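Local coordinates for protein beta-L-arabinobiosidase (PDB 5MQR) that takes part in plant pectin breakdown by a gut bacterium as a glycosidase, probably acting as a beta-L-arabinobiosidase and possibly also as an exo-alpha-sialidase, at residues 809-820 with 874-885. Residues are numbered along the deposited sequence; the frame is centred on the assembly and turned at random.
Sequences ISGGRNKKYARP and TMRTDSSANVRE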
loop_
_atom_site.group_PDB
_atom_site.type_symbol
_atom_site.label_atom_id
_atom_site.label_comp_id
_atom_site.label_asym_id
_atom_site.label_seq_id
_atom_site.Cartn_x
_atom_site.Cartn_y
_atom_site.Cartn_z
ATOM N N ILE A 809 49.831 -1.872 5.465
ATOM C CA ILE A 809 50.924 -2.604 4.843
ATOM C C ILE A 809 51.627 -1.722 3.806
ATOM O O ILE A 809 52.854 -1.545 3.882
ATOM C CB ILE A 809 50.455 -3.928 4.202
ATOM C CG1 ILE A 809 49.936 -4.873 5.304
ATOM C CG2 ILE A 809 51.602 -4.598 3.432
ATOM C CD1 ILE A 809 49.217 -6.117 4.809
ATOM N N SER A 810 50.876 -1.147 2.858
ATOM C CA SER A 810 51.533 -0.362 1.794
ATOM C C SER A 810 52.221 0.853 2.409
ATOM O O SER A 810 53.277 1.285 1.972
ATOM C CB SER A 810 50.567 0.061 0.688
ATOM O OG SER A 810 49.611 0.995 1.140
ATOM N N GLY A 811 51.583 1.393 3.430
ATOM C CA GLY A 811 52.266 2.157 4.404
ATOM C C GLY A 811 52.373 3.624 4.121
ATOM O O GLY A 811 51.886 4.159 3.102
ATOM N N GLY A 812 52.942 4.249 5.145
ATOM C CA GLY A 812 53.593 5.475 5.034
ATOM C C GLY A 812 53.580 6.394 6.216
ATOM O O GLY A 812 53.170 7.512 6.015
ATOM N N ARG A 813 54.028 6.002 7.419
ATOM C CA ARG A 813 54.228 7.022 8.486
ATOM C C ARG A 813 55.378 7.908 8.033
ATOM O O ARG A 813 56.475 7.406 7.802
ATOM C CB ARG A 813 54.518 6.446 9.882
ATOM C CG ARG A 813 54.832 7.527 10.947
ATOM C CD ARG A 813 54.907 7.056 12.413
ATOM N NE ARG A 813 53.561 6.870 12.983
ATOM C CZ ARG A 813 52.858 5.721 12.979
ATOM N NH1 ARG A 813 51.625 5.683 13.493
ATOM N NH2 ARG A 813 53.372 4.594 12.474
ATOM N N ASN A 814 55.111 9.210 7.882
ATOM C CA ASN A 814 56.079 10.181 7.334
ATOM C C ASN A 814 56.613 9.786 5.948
ATOM O O ASN A 814 57.755 10.094 5.616
ATOM C CB ASN A 814 57.260 10.404 8.312
ATOM C CG ASN A 814 56.814 10.937 9.669
ATOM O OD1 ASN A 814 56.928 10.258 10.711
ATOM N ND2 ASN A 814 56.291 12.157 9.667
ATOM N N LYS A 815 55.811 9.075 5.151
ATOM C CA LYS A 815 56.201 8.750 3.777
ATOM C C LYS A 815 55.324 9.540 2.818
ATOM O O LYS A 815 54.234 9.993 3.179
ATOM C CB LYS A 815 56.066 7.254 3.454
ATOM C CG LYS A 815 56.835 6.285 4.346
ATOM C CD LYS A 815 58.340 6.399 4.169
ATOM C CE LYS A 815 59.053 5.264 4.896
ATOM N NZ LYS A 815 60.464 5.634 5.210
ATOM N N LYS A 816 55.825 9.677 1.600
ATOM C CA LYS A 816 55.172 10.412 0.542
ATOM C C LYS A 816 54.886 9.431 -0.552
ATOM O O LYS A 816 55.405 9.544 -1.647
ATOM C CB LYS A 816 56.068 11.543 0.032
ATOM C CG LYS A 816 56.366 12.583 1.097
ATOM C CD LYS A 816 57.051 13.815 0.530
ATOM C CE LYS A 816 57.039 14.902 1.590
ATOM N NZ LYS A 816 57.927 16.026 1.207
ATOM N N TYR A 817 54.064 8.444 -0.231
ATOM C CA TYR A 817 53.663 7.472 -1.212
ATOM C C TYR A 817 52.366 7.927 -1.900
ATOM O O TYR A 817 51.494 8.556 -1.284
ATOM C CB TYR A 817 53.467 6.100 -0.571
ATOM C CG TYR A 817 54.686 5.445 0.065
ATOM C CD1 TYR A 817 55.999 5.843 -0.248
ATOM C CD2 TYR A 817 54.522 4.382 0.950
ATOM C CE1 TYR A 817 57.096 5.208 0.329
ATOM C CE2 TYR A 817 55.611 3.747 1.530
ATOM C CZ TYR A 817 56.893 4.167 1.210
ATOM O OH TYR A 817 57.957 3.564 1.791
ATOM N N ALA A 818 52.252 7.572 -3.174
ATOM C CA ALA A 818 51.066 7.851 -3.951
ATOM C C ALA A 818 50.029 6.759 -3.687
ATOM O O ALA A 818 50.000 5.732 -4.346
ATOM C CB ALA A 818 51.403 7.958 -5.428
ATOM N N ARG A 819 49.167 7.021 -2.712
ATOM C CA ARG A 819 48.134 6.088 -2.282
ATOM C C ARG A 819 46.824 6.315 -3.065
ATOM O O ARG A 819 46.489 7.473 -3.359
ATOM C CB ARG A 819 47.917 6.253 -0.787
ATOM C CG ARG A 819 49.082 5.744 0.044
ATOM C CD ARG A 819 49.008 6.212 1.493
ATOM N NE ARG A 819 47.795 5.750 2.160
ATOM C CZ ARG A 819 47.588 4.541 2.699
ATOM N NH1 ARG A 819 48.519 3.595 2.679
ATOM N NH2 ARG A 819 46.416 4.285 3.290
ATOM N N PRO A 820 46.082 5.229 -3.415
ATOM C CA PRO A 820 44.829 5.460 -4.164
ATOM C C PRO A 820 43.719 6.102 -3.358
ATOM O O PRO A 820 42.708 6.455 -3.948
ATOM C CB PRO A 820 44.411 4.055 -4.624
ATOM C CG PRO A 820 45.089 3.140 -3.677
ATOM C CD PRO A 820 46.415 3.798 -3.400
ATOM N N THR A 874 49.028 1.271 -3.871
ATOM C CA THR A 874 49.916 2.350 -3.488
ATOM C C THR A 874 51.210 2.246 -4.270
ATOM O O THR A 874 51.711 1.149 -4.507
ATOM C CB THR A 874 50.258 2.256 -1.998
ATOM O OG1 THR A 874 49.066 2.428 -1.225
ATOM C CG2 THR A 874 51.272 3.316 -1.596
HETATM N N MSE A 875 51.713 3.385 -4.707
HETATM C CA MSE A 875 52.978 3.427 -5.437
HETATM C C MSE A 875 53.945 3.999 -4.428
HETATM O O MSE A 875 53.769 5.122 -3.948
HETATM C CB MSE A 875 52.687 4.193 -6.736
HETATM C CG MSE A 875 53.787 4.288 -7.788
HETATM SE SE MSE A 875 54.530 2.534 -8.354
HETATM C CE MSE A 875 53.082 1.557 -9.178
ATOM N N ARG A 876 54.926 3.196 -4.025
ATOM C CA ARG A 876 56.037 3.691 -3.201
ATOM C C ARG A 876 57.016 4.471 -4.100
ATOM O O ARG A 876 56.847 4.517 -5.324
ATOM C CB ARG A 876 56.744 2.551 -2.438
ATOM C CG ARG A 876 55.836 1.781 -1.477
ATOM C CD ARG A 876 56.648 0.993 -0.457
ATOM N NE ARG A 876 55.817 0.304 0.542
ATOM C CZ ARG A 876 55.775 -1.014 0.765
ATOM N NH1 ARG A 876 56.511 -1.879 0.070
ATOM N NH2 ARG A 876 54.988 -1.482 1.721
ATOM N N THR A 877 58.017 5.085 -3.474
ATOM C CA THR A 877 59.033 5.902 -4.150
ATOM C C THR A 877 59.510 5.339 -5.496
ATOM O O THR A 877 59.626 6.088 -6.455
ATOM C CB THR A 877 60.253 6.083 -3.221
ATOM O OG1 THR A 877 59.788 6.379 -1.894
ATOM C CG2 THR A 877 61.178 7.203 -3.727
ATOM N N ASP A 878 59.746 4.024 -5.554
ATOM C CA ASP A 878 60.325 3.365 -6.731
ATOM C C ASP A 878 59.430 2.376 -7.461
ATOM O O ASP A 878 59.428 2.346 -8.696
ATOM C CB ASP A 878 61.605 2.643 -6.320
ATOM C CG ASP A 878 62.731 3.615 -6.001
ATOM O OD1 ASP A 878 63.191 4.328 -6.928
ATOM O OD2 ASP A 878 63.136 3.676 -4.816
ATOM N N SER A 879 58.725 1.533 -6.713
ATOM C CA SER A 879 57.832 0.544 -7.313
ATOM C C SER A 879 56.553 0.396 -6.489
ATOM O O SER A 879 56.413 1.006 -5.422
ATOM C CB SER A 879 58.550 -0.800 -7.412
ATOM O OG SER A 879 58.798 -1.289 -6.112
ATOM N N SER A 880 55.633 -0.421 -7.000
ATOM C CA SER A 880 54.367 -0.694 -6.320
ATOM C C SER A 880 54.607 -1.251 -4.925
ATOM O O SER A 880 55.637 -1.864 -4.667
ATOM C CB SER A 880 53.524 -1.686 -7.111
ATOM O OG SER A 880 52.222 -1.748 -6.575
ATOM N N ALA A 881 53.657 -1.029 -4.031
ATOM C CA ALA A 881 53.709 -1.623 -2.708
ATOM C C ALA A 881 53.463 -3.122 -2.764
ATOM O O ALA A 881 53.786 -3.806 -1.800
ATOM C CB ALA A 881 52.713 -0.967 -1.776
ATOM N N ASN A 882 52.907 -3.616 -3.878
ATOM C CA ASN A 882 52.652 -5.041 -4.080
ATOM C C ASN A 882 51.870 -5.641 -2.927
ATOM O O ASN A 882 52.275 -6.658 -2.359
ATOM C CB ASN A 882 53.956 -5.812 -4.292
ATOM C CG ASN A 882 54.606 -5.490 -5.610
ATOM O OD1 ASN A 882 53.937 -5.351 -6.640
ATOM N ND2 ASN A 882 55.920 -5.391 -5.598
ATOM N N VAL A 883 50.776 -4.956 -2.571
ATOM C CA VAL A 883 49.798 -5.436 -1.617
ATOM C C VAL A 883 48.413 -4.950 -2.040
ATOM O O VAL A 883 48.203 -3.758 -2.300
ATOM C CB VAL A 883 50.144 -5.006 -0.167
ATOM C CG1 VAL A 883 50.262 -3.495 -0.011
ATOM C CG2 VAL A 883 49.135 -5.593 0.821
ATOM N N ARG A 884 47.481 -5.887 -2.152
ATOM C CA ARG A 884 46.097 -5.555 -2.417
ATOM C C ARG A 884 45.455 -5.133 -1.096
ATOM O O ARG A 884 45.428 -5.923 -0.124
ATOM C CB ARG A 884 45.341 -6.739 -3.003
ATOM C CG ARG A 884 45.885 -7.285 -4.313
ATOM C CD ARG A 884 44.926 -8.339 -4.835
ATOM N NE ARG A 884 45.357 -8.969 -6.080
ATOM C CZ ARG A 884 46.314 -9.891 -6.196
ATOM N NH1 ARG A 884 47.003 -10.315 -5.136
ATOM N NH2 ARG A 884 46.594 -10.382 -7.396
ATOM N N GLU A 885 44.961 -3.899 -1.061
ATOM C CA GLU A 885 44.305 -3.345 0.135
ATOM C C GLU A 885 42.899 -2.883 -0.212
ATOM O O GLU A 885 42.569 -2.707 -1.374
ATOM C CB GLU A 885 45.124 -2.180 0.712
ATOM C CG GLU A 885 46.505 -2.583 1.219
ATOM C CD GLU A 885 47.389 -1.396 1.574
ATOM O OE1 GLU A 885 47.582 -0.484 0.731
ATOM O OE2 GLU A 885 47.896 -1.374 2.713
HETATM O O HOH W 1 47.149 -2.570 4.937
#
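The Y817 ring is sandwiched between R876 CG, offset toward the rim of one face, and K815 CB, centred over the other; T877 OG1 lies at its edge. The R876 contact is CH-pi, with CG 3.7 Å from the ring centroid and 15° off the normal. R876 CD adds to it at 3.6 Å from Y817 CE2, so the aliphatic chain does the touching. Ring and guanidinium planes are 57° apart, not stacked. A881 CB covers one guanidinium face, and I809 O sits in plane at the edge. R876 runs extended from CG to NE, which carries NE to S810 O at 3.1 Å; NH2 shares that oxygen from above the carbonyl plane and bonds I809 O weakly. With a leucine in place of R876, S810 O and I809 O would probably be left without their guanidinium partner, and the loop carbonyls freer to shift.

A hydroxyl relay follows: T874 OG1 donates to S810 OG (2.8 Å), which donates to E885 OE1 on the syn side at 2.5 Å. S810 N meets E885 OE2 nearly straight at the hydrogen (174°) but from above the carboxylate plane, and a water bridges the same oxygen to I809 N. A818 and M875 form a single antiparallel hydrogen-bonded bridge, their side chains touching L864 of helix 843-864. R819, N-cap of helix 820-839, pairs with D803.

This buried contact thus ties two loops of the MGH1-like domain through polar bonds: S810 N, S810 OG and the water all donate to E885's buried carboxylate, fixing its orientation.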